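Local coordinates for putative enoyl-CoA hydratase (Streptomyces avermitilis, PDB 3GKB), which is a putative enoyl-CoA hydratase of the crotonase family, whose members act on acyl-CoA thioesters, its own substrate not being established, at residues 83-88 and 92-97; 98-103 and 156-161. All coordinates share one frame; numbering follows the deposited sequence.

Contact 1: 83-88 and 92-97; sequences ELAASA and VNVFQA
V94 drives one methyl into helix 78-87 at L84 and A85, and there the packing is tight. A chi1 of 74° sets CG1 between the backbone N and the carbonyl carbon and leaves CG2 anti to the N, and that second branch reaches L84, where V94 CG2 lies 3.5 Å from L84 CB, closer than carbons usually come. It is equally near the A85 backbone, and alongside it V94 CB meets A85 CB at 3.9 Å. A85, itself exposed, marks the solvent side of this packing. A branched valine suits the place, serving two sides: CG1 turns the other way, over a face of the F95 ring, 3.4 Å above its plane and offset toward the rim. Small alanines let the backbones come close, A85 CA standing 4.7 Å from V94 CA. L84 continues inward to helix 34-48.

Toward A88 the contact is looser: A88 CB stands 3.6 Å from V92 O and 4.2 Å from A97 CB.

N93 and Q96 form a capping box at the start of helix 96-103: Q96 N gives a nearly straight bond of 2.8 Å to N93 OD1, and N93 N returns one of 3.0 Å to Q96 OE1. No hydrogen bond crosses the contact, so the two helices, joined by a short loop, meet through van der Waals contact, while the polar side chains serve the cap and helix 230-243.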
ATOM      1  N   GLU B  83      12.001 -34.473   9.774  1.00 28.78           N
ATOM      2  CA  GLU B  83      12.840 -34.586   8.579  1.00 28.87           C
ATOM      3  C   GLU B  83      12.779 -33.329   7.701  1.00 29.57           C
ATOM      4  O   GLU B  83      13.809 -32.871   7.191  1.00 29.85           O
ATOM      5  CB  GLU B  83      12.437 -35.828   7.769  1.00 29.48           C
ATOM      6  N   LEU B  84      11.575 -32.776   7.531  1.00 29.10           N
ATOM      7  CA  LEU B  84      11.379 -31.498   6.832  1.00 29.50           C
ATOM      8  C   LEU B  84      12.054 -30.361   7.590  1.00 30.14           C
ATOM      9  O   LEU B  84      12.712 -29.535   6.988  1.00 30.61           O
ATOM     10  CB  LEU B  84       9.879 -31.174   6.685  1.00 28.73           C
ATOM     11  CG  LEU B  84       9.118 -31.999   5.641  1.00 28.86           C
ATOM     12  CD1 LEU B  84       7.607 -31.898   5.807  1.00 28.04           C
ATOM     13  CD2 LEU B  84       9.527 -31.563   4.237  1.00 27.52           C
ATOM     14  N   ALA B  85      11.890 -30.330   8.908  1.00 31.49           N
ATOM     15  CA  ALA B  85      12.416 -29.220   9.715  1.00 32.89           C
ATOM     16  C   ALA B  85      13.931 -29.167   9.665  1.00 34.38           C
ATOM     17  O   ALA B  85      14.510 -28.097   9.847  1.00 34.81           O
ATOM     18  CB  ALA B  85      11.932 -29.302  11.159  1.00 32.04           C
ATOM     19  N   ALA B  86      14.556 -30.317   9.388  1.00 35.91           N
ATOM     20  CA  ALA B  86      16.016 -30.456   9.315  1.00 36.39           C
ATOM     21  C   ALA B  86      16.610 -29.890   8.042  1.00 36.71           C
ATOM     22  O   ALA B  86      17.760 -29.472   8.042  1.00 37.91           O
ATOM     23  CB  ALA B  86      16.425 -31.948   9.488  1.00 36.54           C
ATOM     24  N   SER B  87      15.822 -29.860   6.969  1.00 36.60           N
ATOM     25  CA  SER B  87      16.213 -29.260   5.698  1.00 36.28           C
ATOM     26  C   SER B  87      15.781 -27.795   5.532  1.00 34.94           C
ATOM     27  O   SER B  87      16.107 -27.162   4.532  1.00 35.43           O
ATOM     28  CB  SER B  87      15.645 -30.092   4.539  1.00 36.86           C
ATOM     29  OG  SER B  87      16.378 -31.302   4.384  1.00 38.61           O
ATOM     30  N   ALA B  88      15.052 -27.246   6.500  1.00 33.42           N
ATOM     31  CA  ALA B  88      14.669 -25.826   6.438  1.00 31.99           C
ATOM     32  C   ALA B  88      15.879 -24.880   6.521  1.00 30.58           C
ATOM     33  O   ALA B  88      16.845 -25.170   7.247  1.00 30.56           O
ATOM     34  CB  ALA B  88      13.664 -25.496   7.559  1.00 31.63           C
ATOM     35  N   VAL B  92      14.399 -19.922   9.608  1.00 21.46           N
ATOM     36  CA  VAL B  92      13.113 -20.129   8.961  1.00 20.29           C
ATOM     37  C   VAL B  92      12.566 -21.463   9.493  1.00 19.27           C
ATOM     38  O   VAL B  92      13.252 -22.491   9.445  1.00 19.39           O
ATOM     39  CB  VAL B  92      13.279 -20.177   7.407  1.00 20.44           C
ATOM     40  CG1 VAL B  92      12.010 -20.688   6.704  1.00 19.33           C
ATOM     41  CG2 VAL B  92      13.785 -18.840   6.865  1.00 19.72           C
ATOM     42  N   ASN B  93      11.349 -21.442  10.033  1.00 17.93           N
ATOM     43  CA  ASN B  93      10.736 -22.682  10.515  1.00 16.86           C
ATOM     44  C   ASN B  93      10.198 -23.543   9.381  1.00 16.51           C
ATOM     45  O   ASN B  93      10.154 -23.104   8.210  1.00 15.53           O
ATOM     46  CB  ASN B  93       9.722 -22.420  11.626  1.00 16.53           C
ATOM     47  CG  ASN B  93       8.384 -21.899  11.108  1.00 16.98           C
ATOM     48  OD1 ASN B  93       7.921 -22.292  10.048  1.00 16.30           O
ATOM     49  ND2 ASN B  93       7.733 -21.063  11.906  1.00 17.67           N
ATOM     50  N   VAL B  94       9.794 -24.757   9.738  1.00 16.54           N
ATOM     51  CA  VAL B  94       9.396 -25.787   8.762  1.00 17.35           C
ATOM     52  C   VAL B  94       8.216 -25.348   7.866  1.00 17.30           C
ATOM     53  O   VAL B  94       8.147 -25.694   6.701  1.00 15.89           O
ATOM     54  CB  VAL B  94       9.117 -27.159   9.472  1.00 17.97           C
ATOM     55  CG1 VAL B  94       7.793 -27.144  10.237  1.00 18.99           C
ATOM     56  CG2 VAL B  94       9.136 -28.287   8.469  1.00 20.65           C
ATOM     57  N   PHE B  95       7.304 -24.542   8.424  1.00 17.45           N
ATOM     58  CA  PHE B  95       6.177 -24.029   7.678  1.00 17.00           C
ATOM     59  C   PHE B  95       6.518 -22.824   6.818  1.00 16.55           C
ATOM     60  O   PHE B  95       6.083 -22.730   5.652  1.00 16.48           O
ATOM     61  CB  PHE B  95       5.048 -23.744   8.648  1.00 18.01           C
ATOM     62  CG  PHE B  95       4.605 -24.975   9.367  1.00 18.62           C
ATOM     63  CD1 PHE B  95       3.950 -25.986   8.661  1.00 19.42           C
ATOM     64  CD2 PHE B  95       4.918 -25.181  10.697  1.00 20.28           C
ATOM     65  CE1 PHE B  95       3.569 -27.160   9.291  1.00 19.52           C
ATOM     66  CE2 PHE B  95       4.539 -26.368  11.335  1.00 21.31           C
ATOM     67  CZ  PHE B  95       3.861 -27.349  10.628  1.00 19.31           C
ATOM     68  N   GLN B  96       7.276 -21.894   7.394  1.00 15.59           N
ATOM     69  CA  GLN B  96       7.802 -20.754   6.649  1.00 14.96           C
ATOM     70  C   GLN B  96       8.647 -21.211   5.467  1.00 15.96           C
ATOM     71  O   GLN B  96       8.707 -20.524   4.462  1.00 15.38           O
ATOM     72  CB  GLN B  96       8.628 -19.854   7.568  1.00 14.77           C
ATOM     73  CG  GLN B  96       7.805 -19.205   8.691  1.00 14.42           C
ATOM     74  CD  GLN B  96       8.665 -18.537   9.758  1.00 15.90           C
ATOM     75  OE1 GLN B  96       9.855 -18.874   9.923  1.00 16.14           O
ATOM     76  NE2 GLN B  96       8.067 -17.602  10.511  1.00 14.66           N
ATOM     77  N   ALA B  97       9.257 -22.399   5.558  1.00 15.28           N
ATOM     78  CA  ALA B  97      10.117 -22.890   4.476  1.00 16.83           C
ATOM     79  C   ALA B  97       9.387 -23.031   3.138  1.00 17.31           C
ATOM     80  O   ALA B  97      10.022 -22.838   2.101  1.00 17.77           O
ATOM     81  CB  ALA B  97      10.762 -24.213   4.855  1.00 17.05           C
TER

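Contact 2: 98-103 and 156-161; sequences VGELIR and TQYLRG
Y158 is the residue of 156-161 that spans the gap to G99, E100 and R103, for the axes of 98-103 and 156-161 come no closer than 12.4 Å, at 45°. Two residues earlier, T156 accepts a bond from Q157 NE2 at its OG1, 2.9 Å away, and bonds E236; Q157 NE2 also reaches S223 of the second subunit.

At Y158 the side chain runs across with CG anti to its carbonyl carbon (chi1 -55°), which sends the hydroxyl to helix 96-103. Y158 OH gives its hydrogen to E100 OE2 at 2.7 Å, on the anti lone pair, with carboxylate and ring nearly coplanar. The hydroxyl also sits 3.2 Å from G99 C; G99, with no side chain, lets it come this close to the backbone. In this crotonase-family fold the contact ties together two helices more than fifty residues apart. R103 grips the same carboxylate side-on: R103 NE meets E100 OE2 at 2.9 Å and R103 NH1 meets E100 OE1 at 2.7 Å, a salt bridge within one helix. The aliphatic part of R103 passes the ring obliquely, R103 CD 3.7 Å from Y158 CE1. A glutamine in place of E100 would probably leave R103 without its countercharge, with only one oxygen to serve R103 and Y158.

Beyond the tyrosine, L159 packs on helix 165-174, and R160 forms a salt bridge with D227 of the second subunit.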
ATOM      1  N   VAL B  98       8.075 -23.299   3.153  1.00 17.85           N
ATOM      2  CA  VAL B  98       7.280 -23.393   1.911  1.00 17.89           C
ATOM      3  C   VAL B  98       7.211 -22.043   1.188  1.00 17.60           C
ATOM      4  O   VAL B  98       7.656 -21.890   0.034  1.00 15.74           O
ATOM      5  CB  VAL B  98       5.825 -23.874   2.201  1.00 17.97           C
ATOM      6  CG1 VAL B  98       4.988 -23.910   0.911  1.00 18.80           C
ATOM      7  CG2 VAL B  98       5.840 -25.198   2.955  1.00 21.24           C
ATOM      8  N   GLY B  99       6.660 -21.033   1.875  1.00 16.58           N
ATOM      9  CA  GLY B  99       6.613 -19.690   1.293  1.00 16.28           C
ATOM     10  C   GLY B  99       7.995 -19.123   0.970  1.00 16.22           C
ATOM     11  O   GLY B  99       8.191 -18.474  -0.056  1.00 16.63           O
ATOM     12  N   GLU B 100       8.975 -19.393   1.814  1.00 16.27           N
ATOM     13  CA  GLU B 100      10.317 -18.896   1.553  1.00 17.03           C
ATOM     14  C   GLU B 100      10.946 -19.530   0.320  1.00 17.09           C
ATOM     15  O   GLU B 100      11.647 -18.858  -0.424  1.00 17.38           O
ATOM     16  CB  GLU B 100      11.204 -19.013   2.804  1.00 17.57           C
ATOM     17  CG  GLU B 100      10.749 -18.040   3.910  1.00 18.25           C
ATOM     18  CD  GLU B 100      10.712 -16.599   3.429  1.00 18.47           C
ATOM     19  OE1 GLU B 100      11.785 -15.958   3.270  1.00 16.79           O
ATOM     20  OE2 GLU B 100       9.589 -16.111   3.178  1.00 18.05           O
ATOM     21  N   LEU B 101      10.663 -20.810   0.058  1.00 17.70           N
ATOM     22  CA  LEU B 101      11.138 -21.437  -1.203  1.00 18.26           C
ATOM     23  C   LEU B 101      10.509 -20.723  -2.417  1.00 17.66           C
ATOM     24  O   LEU B 101      11.194 -20.319  -3.351  1.00 17.35           O
ATOM     25  CB  LEU B 101      10.786 -22.912  -1.193  1.00 18.53           C
ATOM     26  CG  LEU B 101      11.331 -23.797  -2.316  1.00 22.41           C
ATOM     27  CD1 LEU B 101      12.844 -23.803  -2.311  1.00 23.69           C
ATOM     28  CD2 LEU B 101      10.733 -25.175  -2.097  1.00 25.67           C
ATOM     29  N   ILE B 102       9.199 -20.510  -2.365  1.00 16.99           N
ATOM     30  CA  ILE B 102       8.483 -19.796  -3.442  1.00 16.20           C
ATOM     31  C   ILE B 102       9.042 -18.369  -3.643  1.00 16.42           C
ATOM     32  O   ILE B 102       9.296 -17.925  -4.784  1.00 16.92           O
ATOM     33  CB  ILE B 102       6.953 -19.744  -3.153  1.00 15.94           C
ATOM     34  CG1 ILE B 102       6.339 -21.145  -3.208  1.00 15.57           C
ATOM     35  CG2 ILE B 102       6.248 -18.832  -4.160  1.00 15.99           C
ATOM     36  CD1 ILE B 102       4.959 -21.297  -2.531  1.00 15.17           C
ATOM     37  N   ARG B 103       9.199 -17.639  -2.553  1.00 16.11           N
ATOM     38  CA  ARG B 103       9.641 -16.233  -2.633  1.00 16.62           C
ATOM     39  C   ARG B 103      11.023 -16.084  -3.294  1.00 16.61           C
ATOM     40  O   ARG B 103      11.296 -15.067  -3.901  1.00 16.92           O
ATOM     41  CB  ARG B 103       9.756 -15.598  -1.245  1.00 16.76           C
ATOM     42  CG  ARG B 103       8.443 -15.149  -0.618  1.00 17.80           C
ATOM     43  CD  ARG B 103       8.618 -13.893   0.241  1.00 16.69           C
ATOM     44  NE  ARG B 103       9.684 -14.024   1.217  1.00 15.39           N
ATOM     45  CZ  ARG B 103      10.674 -13.157   1.439  1.00 18.97           C
ATOM     46  NH1 ARG B 103      11.582 -13.429   2.380  1.00 17.62           N
ATOM     47  NH2 ARG B 103      10.761 -12.011   0.781  1.00 19.02           N
ATOM     48  N   THR B 156       1.923 -13.512   8.507  1.00 14.94           N
ATOM     49  CA  THR B 156       1.871 -12.212   9.181  1.00 15.21           C
ATOM     50  C   THR B 156       2.799 -11.212   8.462  1.00 14.35           C
ATOM     51  O   THR B 156       2.445 -10.044   8.266  1.00 14.14           O
ATOM     52  CB  THR B 156       2.239 -12.280  10.677  1.00 15.24           C
ATOM     53  OG1 THR B 156       3.597 -12.674  10.838  1.00 16.19           O
ATOM     54  CG2 THR B 156       1.295 -13.213  11.459  1.00 16.68           C
ATOM     55  N   GLN B 157       3.952 -11.708   8.008  1.00 14.94           N
ATOM     56  CA  GLN B 157       4.916 -10.857   7.333  1.00 14.85           C
ATOM     57  C   GLN B 157       4.585 -10.568   5.876  1.00 14.00           C
ATOM     58  O   GLN B 157       4.809  -9.432   5.398  1.00 13.46           O
ATOM     59  CB  GLN B 157       6.327 -11.424   7.481  1.00 14.20           C
ATOM     60  CG  GLN B 157       6.707 -11.717   8.953  1.00 16.07           C
ATOM     61  CD  GLN B 157       6.523 -10.484   9.849  1.00 15.75           C
ATOM     62  OE1 GLN B 157       7.172  -9.475   9.646  1.00 17.53           O
ATOM     63  NE2 GLN B 157       5.588 -10.551  10.792  1.00 16.59           N
ATOM     64  N   TYR B 158       4.057 -11.567   5.167  1.00 14.20           N
ATOM     65  CA  TYR B 158       3.622 -11.345   3.804  1.00 14.05           C
ATOM     66  C   TYR B 158       2.482 -10.316   3.785  1.00 14.22           C
ATOM     67  O   TYR B 158       2.460  -9.422   2.948  1.00 15.47           O
ATOM     68  CB  TYR B 158       3.204 -12.643   3.123  1.00 13.76           C
ATOM     69  CG  TYR B 158       4.262 -13.750   3.127  1.00 14.79           C
ATOM     70  CD1 TYR B 158       5.628 -13.479   3.341  1.00 16.00           C
ATOM     71  CD2 TYR B 158       3.883 -15.067   2.928  1.00 16.51           C
ATOM     72  CE1 TYR B 158       6.569 -14.499   3.320  1.00 17.86           C
ATOM     73  CE2 TYR B 158       4.790 -16.082   2.934  1.00 17.51           C
ATOM     74  CZ  TYR B 158       6.139 -15.813   3.097  1.00 18.28           C
ATOM     75  OH  TYR B 158       7.032 -16.870   3.094  1.00 17.45           O
ATOM     76  N   LEU B 159       1.558 -10.441   4.726  1.00 13.82           N
ATOM     77  CA  LEU B 159       0.487  -9.443   4.883  1.00 13.90           C
ATOM     78  C   LEU B 159       1.049  -8.107   5.281  1.00 13.78           C
ATOM     79  O   LEU B 159       0.685  -7.090   4.683  1.00 13.94           O
ATOM     80  CB  LEU B 159      -0.529  -9.891   5.938  1.00 13.20           C
ATOM     81  CG  LEU B 159      -1.510 -10.974   5.430  1.00 13.87           C
ATOM     82  CD1 LEU B 159      -2.151 -11.719   6.603  1.00 14.16           C
ATOM     83  CD2 LEU B 159      -2.607 -10.340   4.541  1.00 14.21           C
ATOM     84  N   ARG B 160       1.910  -8.064   6.289  1.00 13.93           N
ATOM     85  CA  ARG B 160       2.455  -6.756   6.656  1.00 15.20           C
ATOM     86  C   ARG B 160       3.001  -6.012   5.422  1.00 15.15           C
ATOM     87  O   ARG B 160       2.744  -4.807   5.215  1.00 15.48           O
ATOM     88  CB  ARG B 160       3.538  -6.852   7.715  1.00 15.11           C
ATOM     89  CG  ARG B 160       3.902  -5.467   8.225  1.00 19.08           C
ATOM     90  CD  ARG B 160       4.832  -5.453   9.370  1.00 21.18           C
ATOM     91  NE  ARG B 160       4.816  -4.086   9.922  1.00 24.96           N
ATOM     92  CZ  ARG B 160       4.837  -3.781  11.223  1.00 26.05           C
ATOM     93  NH1 ARG B 160       4.904  -4.735  12.135  1.00 25.07           N
ATOM     94  NH2 ARG B 160       4.814  -2.518  11.612  1.00 25.58           N
ATOM     95  N   GLY B 161       3.790  -6.726   4.623  1.00 14.01           N
ATOM     96  CA  GLY B 161       4.448  -6.129   3.459  1.00 14.71           C
ATOM     97  C   GLY B 161       3.478  -5.763   2.361  1.00 15.32           C
ATOM     98  O   GLY B 161       3.605  -4.686   1.780  1.00 17.51           O
TER

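How the contacts relate
Helix 96-103 serves both contacts, its beginning in contact 1 and 98-103 in contact 2, and their centres lie about 14 Å apart. Contact 1 sits at the surface, about 15 Å from the centre of the chain, and joins neighbours in sequence by small apolar groups. Contact 2 is buried, about 9 Å from that centre, and spans a long stretch of chain by a charged and hydroxyl network. The two meet where V92 CG1 packs on E100 CG at 4.1 Å. No other subunit touches contact 1, whereas 156-161 in contact 2 also faces the second subunit. Helix 230-243 borders both contacts.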